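Long-range contacts in outer membrane protein (Tpn50) (Borrelia burgdorferi, PDB 3OON), which probably binds peptidoglycan through its OmpA-like C-terminal domain, the part present here, and so would help link the outer membrane to the cell wall: residues Ser16-Phe21 against Tyr33-Leu38; Gly12-Phe17 against Arg116-Ile121; Ile51-His56 against Lys72-Ile77. One frame throughout, in Å; residues are numbered along the deposited sequence.

Contact 1: residues Ser16-Phe21 against Tyr33-Leu38; sequences SFDIEF and YKKIDL
K35 reaches from the first turn of helix 33-45 across to D18, passing F17 and I19 on the way. Its CB points at the strand, and CG stands anti to the backbone N (chi1 -177°), which starts the chain in that direction. CD is the first atom in close apolar contact: it lies 3.8 Å from CD1 of I19 and also meets the F17 ring obliquely, near CD1 of that ring. A bend at chi3 (-74°) then places CE 3.7 Å from O of D18. At the tip, NZ makes a short hydrogen bond of 2.6 Å to the same D18 O, a bond to a water that also accepts from D18 N and, in the D18 conformer described, a salt bridge of 3.1 Å to OD1. In this OmpA-like domain the helix packs on strand 12-20 with its direction nearly reversed (152°), joining a helix of the covering layer to the central sheet. N1, the first residue of the deposited chain, also joins the polar cluster, its O accepting from K35 NZ and its ND2 bonded to D18 OD2. Beside the K35 chain, toward I36, the contact turns apolar. I19 and I36 cross at about a right angle, CD1 of I19 resting 3.9 Å from CG1 of I36, while I77, Y80 and L81 of helix 63-83 also pack on I36.

Contact 2: residues Gly12-Phe17 against Arg116-Ile121; sequences GINLSF and RVEITI
F17 lies against V117 and I119 at the apolar centre of two antiparallel strands, 12-20 and 114-122, neighbours in the mixed sheet of the OmpA C-terminal domain. Its chi1 of 52° sets CG between the backbone N and the carbonyl carbon, and the ring lies back over the partner strand. CE1 comes 3.6 Å from V117 CB, CZ touches V117 CG1, and V117 O sits 3.7 Å above one ring face, offset toward the rim. I119 meets the ring at its edge, with CG1 in the ring plane and CD1 3.8 Å from CZ. Along the same face L15 pairs with I119 and I13 with I121, so five aliphatic side chains and one ring share this face of the sheet. Helix 33-45 packs on part of it, I39 touching F17 and I119, and L43 touching L15 and I121.

Six backbone hydrogen bonds join the pairs I13-I121, L15-I119 and F17-V117. The shortest is L15 N to I119 O at 2.7 Å; both bonds of F17 with V117 measure 3.2 Å, where the alpha carbons stand farthest apart. N14, S16, E118 and T120 occupy the other face, in non-hydrogen-bonded pairs. CB of S16 packs on CG of E118 at 4.1 Å. The E118 chain bends at chi2 (94°), which sets the direction of CD; its carboxylate has H56 NE2 as a partner at OE1, while OE2 holds NH2 of R116 in a 3.0 Å salt bridge.

Contact 3: residues Ile51-His56 against Lys72-Ile77; sequences ILIEGH and KRARAI. With SO4 (sulfate ion), chain B.
R73 sends its guanidinium past the end of strand 51-55 to grip both H56 O and a sulfate ion with one nitrogen. NH1 donates to H56 O at 3.1 Å, the carbonyl oxygen lying in the guanidinium plane and receiving the bond on a lone pair, and to sulfate O2 at 2.9 Å along an almost straight line (177°). NH2 holds sulfate O4, also at 2.9 Å. The chain is extended from CG to NE, and NE donates to S25 O, so NE, NH1 and NH2 are all engaged, which would limit rotation. R115 NE and the backbone N of E58 and Q59 complete the anion site. In OmpA relatives an arginine of this helix binds peptidoglycan; R73 probably corresponds to it, and the sulfate, probably from the crystallisation liquor, may replace a carboxylate of that ligand. Farther along the helix, toward I77, the first strand and the helix of a beta-alpha-beta unit (51-55, 63-83, 92-96) pack closely. G55 lacks a side chain, and its CA lies 4.7 Å from CA of A74. A74 CB touches I53 O at 3.6 Å and I53 CG2 at 3.7 Å, while CB of I77 adds a looser contact to I53 CG2.

Overall arrangement
All three contacts meet at one mixed sheet. Contact 3, about 4 Å from the chain centre (between centres), is core; contacts 1 and 2, about 8 and 7 Å out, include partly exposed polar groups. Contact 2 is pure strand pairing within the sheet; contacts 1 and 3 each lay a helix on it. Contacts 1 and 2 share S16 and F17. I36 meets I77, F21 packs on R73 and I19 on V117, so the three contacts share apolar packing. The polar chemistry differs by place: a lysine-aspartate cluster in contact 1, a carboxylate-arginine pair on the N14 and S16 face in contact 2, an anion site at a strand end in contact 3. A probable T120 N to L52 O bond joins the last two.

Contact 1: residues Ser16-Phe21 against Tyr33-Leu38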
loop_
_atom_site.group_PDB
_atom_site.type_symbol
_atom_site.label_atom_id
_atom_site.label_comp_id
_atom_site.label_asym_id
_atom_site.label_seq_id
_atom_site.Cartn_x
_atom_site.Cartn_y
_atom_site.Cartn_z
ATOM N N SER A 16 -3.658 1.590 5.817
ATOM C CA SER A 16 -4.850 2.383 6.101
ATOM C C SER A 16 -5.761 2.405 4.882
ATOM O O SER A 16 -5.308 2.544 3.741
ATOM C CB SER A 16 -4.498 3.790 6.591
ATOM O OG SER A 16 -4.018 4.591 5.551
ATOM N N PHE A 17 -7.048 2.218 5.121
ATOM C CA PHE A 17 -8.006 2.091 4.044
ATOM C C PHE A 17 -9.387 2.412 4.587
ATOM O O PHE A 17 -9.550 2.661 5.782
ATOM C CB PHE A 17 -7.962 0.675 3.445
ATOM C CG PHE A 17 -8.091 -0.416 4.463
ATOM C CD1 PHE A 17 -9.319 -0.994 4.726
ATOM C CD2 PHE A 17 -6.974 -0.859 5.173
ATOM C CE1 PHE A 17 -9.442 -2.007 5.697
ATOM C CE2 PHE A 17 -7.084 -1.860 6.136
ATOM C CZ PHE A 17 -8.322 -2.437 6.397
ATOM N N ASP A 18 -10.393 2.418 3.725
ATOM C CA ASP A 18 -11.751 2.643 4.210
ATOM C C ASP A 18 -12.721 1.610 3.657
ATOM O O ASP A 18 -12.723 1.298 2.460
ATOM C CB ASP A 18 -12.230 4.070 3.938
ATOM C CG ASP A 18 -12.413 4.347 2.471
ATOM O OD1 ASP A 18 -11.994 3.504 1.661
ATOM O OD2 ASP A 18 -12.981 5.404 2.124
ATOM N N ILE A 19 -13.540 1.092 4.563
ATOM C CA ILE A 19 -14.442 -0.020 4.294
ATOM C C ILE A 19 -15.831 0.513 4.511
ATOM O O ILE A 19 -16.107 1.116 5.554
ATOM C CB ILE A 19 -14.208 -1.196 5.285
ATOM C CG1 ILE A 19 -12.834 -1.848 5.072
ATOM C CG2 ILE A 19 -15.360 -2.232 5.219
ATOM C CD1 ILE A 19 -12.681 -2.667 3.776
ATOM N N GLU A 20 -16.705 0.298 3.532
ATOM C CA GLU A 20 -18.102 0.661 3.678
ATOM C C GLU A 20 -18.784 -0.332 4.599
ATOM O O GLU A 20 -18.774 -1.542 4.338
ATOM C CB GLU A 20 -18.797 0.687 2.320
ATOM C CG GLU A 20 -18.355 1.840 1.447
ATOM C CD GLU A 20 -19.294 2.113 0.283
ATOM O OE1 GLU A 20 -20.528 2.013 0.448
ATOM O OE2 GLU A 20 -18.783 2.446 -0.802
ATOM N N PHE A 21 -19.329 0.187 5.696
ATOM C CA PHE A 21 -20.198 -0.564 6.589
ATOM C C PHE A 21 -21.604 -0.013 6.435
ATOM O O PHE A 21 -21.784 1.174 6.170
ATOM C CB PHE A 21 -19.764 -0.385 8.049
ATOM C CG PHE A 21 -18.460 -1.044 8.386
ATOM C CD1 PHE A 21 -18.414 -2.394 8.730
ATOM C CD2 PHE A 21 -17.282 -0.312 8.384
ATOM C CE1 PHE A 21 -17.193 -3.007 9.058
ATOM C CE2 PHE A 21 -16.064 -0.913 8.708
ATOM C CZ PHE A 21 -16.020 -2.260 9.041
ATOM N N TYR A 33 -15.398 -7.043 0.005
ATOM C CA TYR A 33 -14.591 -8.229 0.287
ATOM C C TYR A 33 -13.387 -8.378 -0.645
ATOM O O TYR A 33 -12.347 -8.884 -0.234
ATOM C CB TYR A 33 -15.452 -9.498 0.326
ATOM C CG TYR A 33 -16.286 -9.579 1.586
ATOM C CD1 TYR A 33 -15.684 -9.765 2.827
ATOM C CD2 TYR A 33 -17.669 -9.455 1.538
ATOM C CE1 TYR A 33 -16.442 -9.828 3.994
ATOM C CE2 TYR A 33 -18.441 -9.521 2.702
ATOM C CZ TYR A 33 -17.817 -9.708 3.922
ATOM O OH TYR A 33 -18.569 -9.769 5.071
ATOM N N LYS A 34 -13.531 -7.907 -1.883
ATOM C CA LYS A 34 -12.440 -7.917 -2.852
ATOM C C LYS A 34 -11.266 -7.039 -2.372
ATOM O O LYS A 34 -10.097 -7.386 -2.561
ATOM C CB LYS A 34 -12.960 -7.450 -4.216
ATOM C CG LYS A 34 -11.987 -7.622 -5.381
ATOM C CD LYS A 34 -12.220 -8.939 -6.134
ATOM C CE LYS A 34 -12.130 -8.754 -7.656
ATOM N NZ LYS A 34 -10.776 -8.368 -8.148
ATOM N N LYS A 35 -11.584 -5.911 -1.743
ATOM C CA LYS A 35 -10.559 -5.058 -1.130
ATOM C C LYS A 35 -9.846 -5.763 0.030
ATOM O O LYS A 35 -8.611 -5.698 0.156
ATOM C CB LYS A 35 -11.177 -3.752 -0.645
ATOM C CG LYS A 35 -10.173 -2.774 -0.051
ATOM C CD LYS A 35 -10.868 -1.563 0.617
ATOM C CE LYS A 35 -11.420 -0.592 -0.388
ATOM N NZ LYS A 35 -11.588 0.757 0.223
ATOM N N ILE A 36 -10.616 -6.437 0.879
ATOM C CA ILE A 36 -10.011 -7.202 1.968
ATOM C C ILE A 36 -9.178 -8.367 1.408
ATOM O O ILE A 36 -8.170 -8.746 1.996
ATOM C CB ILE A 36 -11.046 -7.691 2.997
ATOM C CG1 ILE A 36 -11.871 -6.510 3.537
ATOM C CG2 ILE A 36 -10.340 -8.386 4.160
ATOM C CD1 ILE A 36 -13.131 -6.932 4.269
ATOM N N ASP A 37 -9.586 -8.905 0.261
ATOM C CA ASP A 37 -8.816 -9.966 -0.417
ATOM C C ASP A 37 -7.420 -9.486 -0.815
ATOM O O ASP A 37 -6.439 -10.227 -0.711
ATOM C CB ASP A 37 -9.547 -10.467 -1.658
ATOM C CG ASP A 37 -10.737 -11.349 -1.330
ATOM O OD1 ASP A 37 -10.860 -11.800 -0.174
ATOM O OD2 ASP A 37 -11.552 -11.589 -2.245
ATOM N N LEU A 38 -7.343 -8.240 -1.264
ATOM C CA LEU A 38 -6.062 -7.608 -1.562
ATOM C C LEU A 38 -5.222 -7.456 -0.295
ATOM O O LEU A 38 -4.026 -7.777 -0.288
ATOM C CB LEU A 38 -6.254 -6.249 -2.256
ATOM C CG LEU A 38 -4.963 -5.450 -2.491
ATOM C CD1 LEU A 38 -3.910 -6.238 -3.301
ATOM C CD2 LEU A 38 -5.289 -4.139 -3.170
HETATM O O HOH W 1 -9.340 2.398 0.832
#

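Contact 2: residues Gly12-Phe17 against Arg116-Ile121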
loop_
_atom_site.group_PDB
_atom_site.type_symbol
_atom_site.label_atom_id
_atom_site.label_comp_id
_atom_site.label_asym_id
_atom_site.label_seq_id
_atom_site.Cartn_x
_atom_site.Cartn_y
_atom_site.Cartn_z
ATOM N N GLY A 12 5.350 -0.990 12.963
ATOM C CA GLY A 12 5.400 -1.910 11.831
ATOM C C GLY A 12 4.962 -1.234 10.544
ATOM O O GLY A 12 5.209 -0.041 10.333
ATOM N N ILE A 13 4.314 -2.002 9.680
ATOM C CA ILE A 13 3.837 -1.479 8.410
ATOM C C ILE A 13 2.339 -1.223 8.545
ATOM O O ILE A 13 1.557 -2.160 8.704
ATOM C CB ILE A 13 4.122 -2.467 7.248
ATOM C CG1 ILE A 13 5.623 -2.767 7.140
ATOM C CG2 ILE A 13 3.581 -1.915 5.935
ATOM C CD1 ILE A 13 5.965 -3.905 6.175
ATOM N N ASN A 14 1.947 0.050 8.476
ATOM C CA ASN A 14 0.545 0.456 8.596
ATOM C C ASN A 14 -0.191 0.387 7.250
ATOM O O ASN A 14 0.277 0.936 6.245
ATOM C CB ASN A 14 0.473 1.887 9.148
ATOM C CG ASN A 14 -0.926 2.301 9.544
ATOM O OD1 ASN A 14 -1.381 2.044 10.671
ATOM N ND2 ASN A 14 -1.606 2.974 8.646
ATOM N N LEU A 15 -1.337 -0.288 7.252
ATOM C CA LEU A 15 -2.232 -0.351 6.104
ATOM C C LEU A 15 -3.475 0.448 6.460
ATOM O O LEU A 15 -4.250 0.053 7.336
ATOM C CB LEU A 15 -2.613 -1.803 5.768
ATOM C CG LEU A 15 -1.515 -2.874 5.694
ATOM C CD1 LEU A 15 -2.118 -4.227 5.264
ATOM C CD2 LEU A 15 -0.421 -2.446 4.742
ATOM N N SER A 16 -3.658 1.590 5.817
ATOM C CA SER A 16 -4.850 2.383 6.101
ATOM C C SER A 16 -5.761 2.405 4.882
ATOM O O SER A 16 -5.308 2.544 3.741
ATOM C CB SER A 16 -4.498 3.790 6.591
ATOM O OG SER A 16 -4.018 4.591 5.551
ATOM N N PHE A 17 -7.048 2.218 5.121
ATOM C CA PHE A 17 -8.006 2.091 4.044
ATOM C C PHE A 17 -9.387 2.412 4.587
ATOM O O PHE A 17 -9.550 2.661 5.782
ATOM C CB PHE A 17 -7.962 0.675 3.445
ATOM C CG PHE A 17 -8.091 -0.416 4.463
ATOM C CD1 PHE A 17 -9.319 -0.994 4.726
ATOM C CD2 PHE A 17 -6.974 -0.859 5.173
ATOM C CE1 PHE A 17 -9.442 -2.007 5.697
ATOM C CE2 PHE A 17 -7.084 -1.860 6.136
ATOM C CZ PHE A 17 -8.322 -2.437 6.397
ATOM N N ARG A 116 -13.005 4.361 8.532
ATOM C CA ARG A 116 -11.577 4.118 8.592
ATOM C C ARG A 116 -11.274 2.830 9.346
ATOM O O ARG A 116 -11.839 2.572 10.415
ATOM C CB ARG A 116 -10.868 5.294 9.271
ATOM C CG ARG A 116 -10.928 6.623 8.491
ATOM C CD ARG A 116 -10.293 7.763 9.287
ATOM N NE ARG A 116 -9.155 7.286 10.082
ATOM C CZ ARG A 116 -9.092 7.292 11.414
ATOM N NH1 ARG A 116 -10.089 7.782 12.146
ATOM N NH2 ARG A 116 -8.008 6.820 12.011
ATOM N N VAL A 117 -10.392 2.023 8.758
ATOM C CA VAL A 117 -9.832 0.843 9.410
ATOM C C VAL A 117 -8.339 0.907 9.164
ATOM O O VAL A 117 -7.882 1.343 8.101
ATOM C CB VAL A 117 -10.385 -0.508 8.855
ATOM C CG1 VAL A 117 -9.848 -1.697 9.674
ATOM C CG2 VAL A 117 -11.889 -0.554 8.879
ATOM N N GLU A 118 -7.570 0.495 10.159
ATOM C CA GLU A 118 -6.147 0.376 9.981
ATOM C C GLU A 118 -5.788 -1.029 10.368
ATOM O O GLU A 118 -6.380 -1.595 11.296
ATOM C CB GLU A 118 -5.378 1.367 10.852
ATOM C CG GLU A 118 -5.541 2.822 10.444
ATOM C CD GLU A 118 -6.649 3.510 11.216
ATOM O OE1 GLU A 118 -6.715 3.324 12.463
ATOM O OE2 GLU A 118 -7.451 4.228 10.575
ATOM N N ILE A 119 -4.834 -1.590 9.640
ATOM C CA ILE A 119 -4.222 -2.848 10.011
ATOM C C ILE A 119 -2.712 -2.630 10.008
ATOM O O ILE A 119 -2.142 -2.144 9.016
ATOM C CB ILE A 119 -4.582 -3.970 9.036
ATOM C CG1 ILE A 119 -6.083 -4.268 9.079
ATOM C CG2 ILE A 119 -3.784 -5.238 9.373
ATOM C CD1 ILE A 119 -6.557 -5.306 8.057
ATOM N N THR A 120 -2.064 -2.965 11.113
ATOM C CA THR A 120 -0.613 -2.843 11.200
ATOM C C THR A 120 0.048 -4.218 11.197
ATOM O O THR A 120 -0.287 -5.072 12.017
ATOM C CB THR A 120 -0.194 -2.036 12.436
ATOM O OG1 THR A 120 -0.810 -0.741 12.379
ATOM C CG2 THR A 120 1.327 -1.849 12.490
ATOM N N ILE A 121 0.974 -4.422 10.264
ATOM C CA ILE A 121 1.794 -5.630 10.265
ATOM C C ILE A 121 2.877 -5.372 11.294
ATOM O O ILE A 121 3.782 -4.560 11.072
ATOM C CB ILE A 121 2.399 -5.941 8.885
ATOM C CG1 ILE A 121 1.290 -6.013 7.825
ATOM C CG2 ILE A 121 3.168 -7.268 8.934
ATOM C CD1 ILE A 121 1.805 -6.033 6.383
#

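Contact 3: residues Ile51-His56 against Lys72-Ile77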
loop_
_atom_site.group_PDB
_atom_site.type_symbol
_atom_site.label_atom_id
_atom_site.label_comp_id
_atom_site.label_asym_id
_atom_site.label_seq_id
_atom_site.Cartn_x
_atom_site.Cartn_y
_atom_site.Cartn_z
ATOM N N ILE A 51 -0.701 -9.131 13.757
ATOM C CA ILE A 51 -1.315 -7.903 13.239
ATOM C C ILE A 51 -2.193 -7.207 14.275
ATOM O O ILE A 51 -2.710 -7.837 15.193
ATOM C CB ILE A 51 -2.133 -8.116 11.924
ATOM C CG1 ILE A 51 -3.350 -9.019 12.147
ATOM C CG2 ILE A 51 -1.244 -8.650 10.781
ATOM C CD1 ILE A 51 -4.291 -9.050 10.925
ATOM N N LEU A 52 -2.354 -5.904 14.112
ATOM C CA LEU A 52 -3.257 -5.119 14.947
ATOM C C LEU A 52 -4.306 -4.505 14.038
ATOM O O LEU A 52 -3.949 -3.852 13.044
ATOM C CB LEU A 52 -2.467 -4.013 15.657
ATOM C CG LEU A 52 -3.259 -2.840 16.247
ATOM C CD1 LEU A 52 -4.080 -3.302 17.437
ATOM C CD2 LEU A 52 -2.288 -1.753 16.682
ATOM N N ILE A 53 -5.583 -4.722 14.359
ATOM C CA ILE A 53 -6.676 -4.186 13.559
ATOM C C ILE A 53 -7.422 -3.174 14.406
ATOM O O ILE A 53 -7.903 -3.510 15.502
ATOM C CB ILE A 53 -7.669 -5.266 13.085
ATOM C CG1 ILE A 53 -6.926 -6.435 12.427
ATOM C CG2 ILE A 53 -8.717 -4.635 12.141
ATOM C CD1 ILE A 53 -7.847 -7.500 11.845
ATOM N N GLU A 54 -7.518 -1.945 13.904
ATOM C CA GLU A 54 -8.095 -0.832 14.660
ATOM C C GLU A 54 -9.334 -0.288 13.965
ATOM O O GLU A 54 -9.288 0.044 12.767
ATOM C CB GLU A 54 -7.061 0.283 14.837
ATOM C CG GLU A 54 -5.809 -0.165 15.581
ATOM C CD GLU A 54 -4.788 0.932 15.713
ATOM O OE1 GLU A 54 -3.917 1.053 14.821
ATOM O OE2 GLU A 54 -4.857 1.680 16.710
ATOM N N GLY A 55 -10.435 -0.233 14.710
ATOM C CA GLY A 55 -11.733 0.188 14.184
ATOM C C GLY A 55 -12.119 1.562 14.694
ATOM O O GLY A 55 -11.626 2.017 15.742
ATOM N N HIS A 56 -13.009 2.220 13.952
ATOM C CA HIS A 56 -13.427 3.574 14.254
ATOM C C HIS A 56 -14.905 3.790 13.964
ATOM O O HIS A 56 -15.503 3.147 13.082
ATOM C CB HIS A 56 -12.615 4.604 13.447
ATOM C CG HIS A 56 -11.135 4.501 13.641
ATOM N ND1 HIS A 56 -10.452 5.247 14.577
ATOM C CD2 HIS A 56 -10.207 3.739 13.016
ATOM C CE1 HIS A 56 -9.167 4.950 14.522
ATOM N NE2 HIS A 56 -8.991 4.038 13.581
ATOM N N LYS A 72 -16.157 -4.125 17.118
ATOM C CA LYS A 72 -16.845 -5.145 16.311
ATOM C C LYS A 72 -16.566 -4.995 14.813
ATOM O O LYS A 72 -16.604 -5.978 14.065
ATOM C CB LYS A 72 -18.350 -5.154 16.591
ATOM C CG LYS A 72 -18.694 -5.387 18.067
ATOM C CD LYS A 72 -20.142 -5.775 18.275
ATOM C CE LYS A 72 -20.329 -7.282 18.152
ATOM N NZ LYS A 72 -21.686 -7.731 18.579
ATOM N N ARG A 73 -16.291 -3.763 14.384
ATOM C CA ARG A 73 -15.862 -3.490 13.007
ATOM C C ARG A 73 -14.475 -4.078 12.735
ATOM O O ARG A 73 -14.285 -4.745 11.720
ATOM C CB ARG A 73 -15.891 -1.986 12.702
ATOM C CG ARG A 73 -17.286 -1.500 12.411
ATOM C CD ARG A 73 -17.355 -0.002 12.203
ATOM N NE ARG A 73 -18.729 0.364 11.895
ATOM C CZ ARG A 73 -19.210 1.598 11.970
ATOM N NH1 ARG A 73 -18.426 2.597 12.339
ATOM N NH2 ARG A 73 -20.478 1.834 11.678
ATOM N N ALA A 74 -13.528 -3.845 13.644
ATOM C CA ALA A 74 -12.210 -4.488 13.565
ATOM C C ALA A 74 -12.343 -6.015 13.535
ATOM O O ALA A 74 -11.671 -6.705 12.755
ATOM C CB ALA A 74 -11.330 -4.043 14.741
ATOM N N ARG A 75 -13.209 -6.537 14.393
ATOM C CA ARG A 75 -13.447 -7.983 14.460
ATOM C C ARG A 75 -14.077 -8.569 13.193
ATOM O O ARG A 75 -13.717 -9.677 12.785
ATOM C CB ARG A 75 -14.258 -8.340 15.708
ATOM C CG ARG A 75 -13.395 -8.347 16.939
ATOM C CD ARG A 75 -14.114 -8.790 18.199
ATOM N NE ARG A 75 -13.200 -8.685 19.335
ATOM C CZ ARG A 75 -12.339 -9.629 19.706
ATOM N NH1 ARG A 75 -12.269 -10.788 19.052
ATOM N NH2 ARG A 75 -11.549 -9.415 20.748
ATOM N N ALA A 76 -14.994 -7.833 12.567
ATOM C CA ALA A 76 -15.584 -8.260 11.293
ATOM C C ALA A 76 -14.496 -8.460 10.222
ATOM O O ALA A 76 -14.519 -9.451 9.483
ATOM C CB ALA A 76 -16.622 -7.247 10.822
ATOM N N ILE A 77 -13.543 -7.526 10.157
ATOM C CA ILE A 77 -12.412 -7.609 9.223
ATOM C C ILE A 77 -11.510 -8.792 9.572
ATOM O O ILE A 77 -11.167 -9.609 8.699
ATOM C CB ILE A 77 -11.581 -6.292 9.189
ATOM C CG1 ILE A 77 -12.471 -5.084 8.830
ATOM C CG2 ILE A 77 -10.375 -6.423 8.244
ATOM C CD1 ILE A 77 -13.020 -5.072 7.438
HETATM S S SO4 B . -20.792 5.489 12.877
HETATM O O1 SO4 B . -21.486 6.383 11.951
HETATM O O2 SO4 B . -19.409 5.305 12.455
HETATM O O3 SO4 B . -20.830 6.105 14.202
HETATM O O4 SO4 B . -21.499 4.214 12.915
#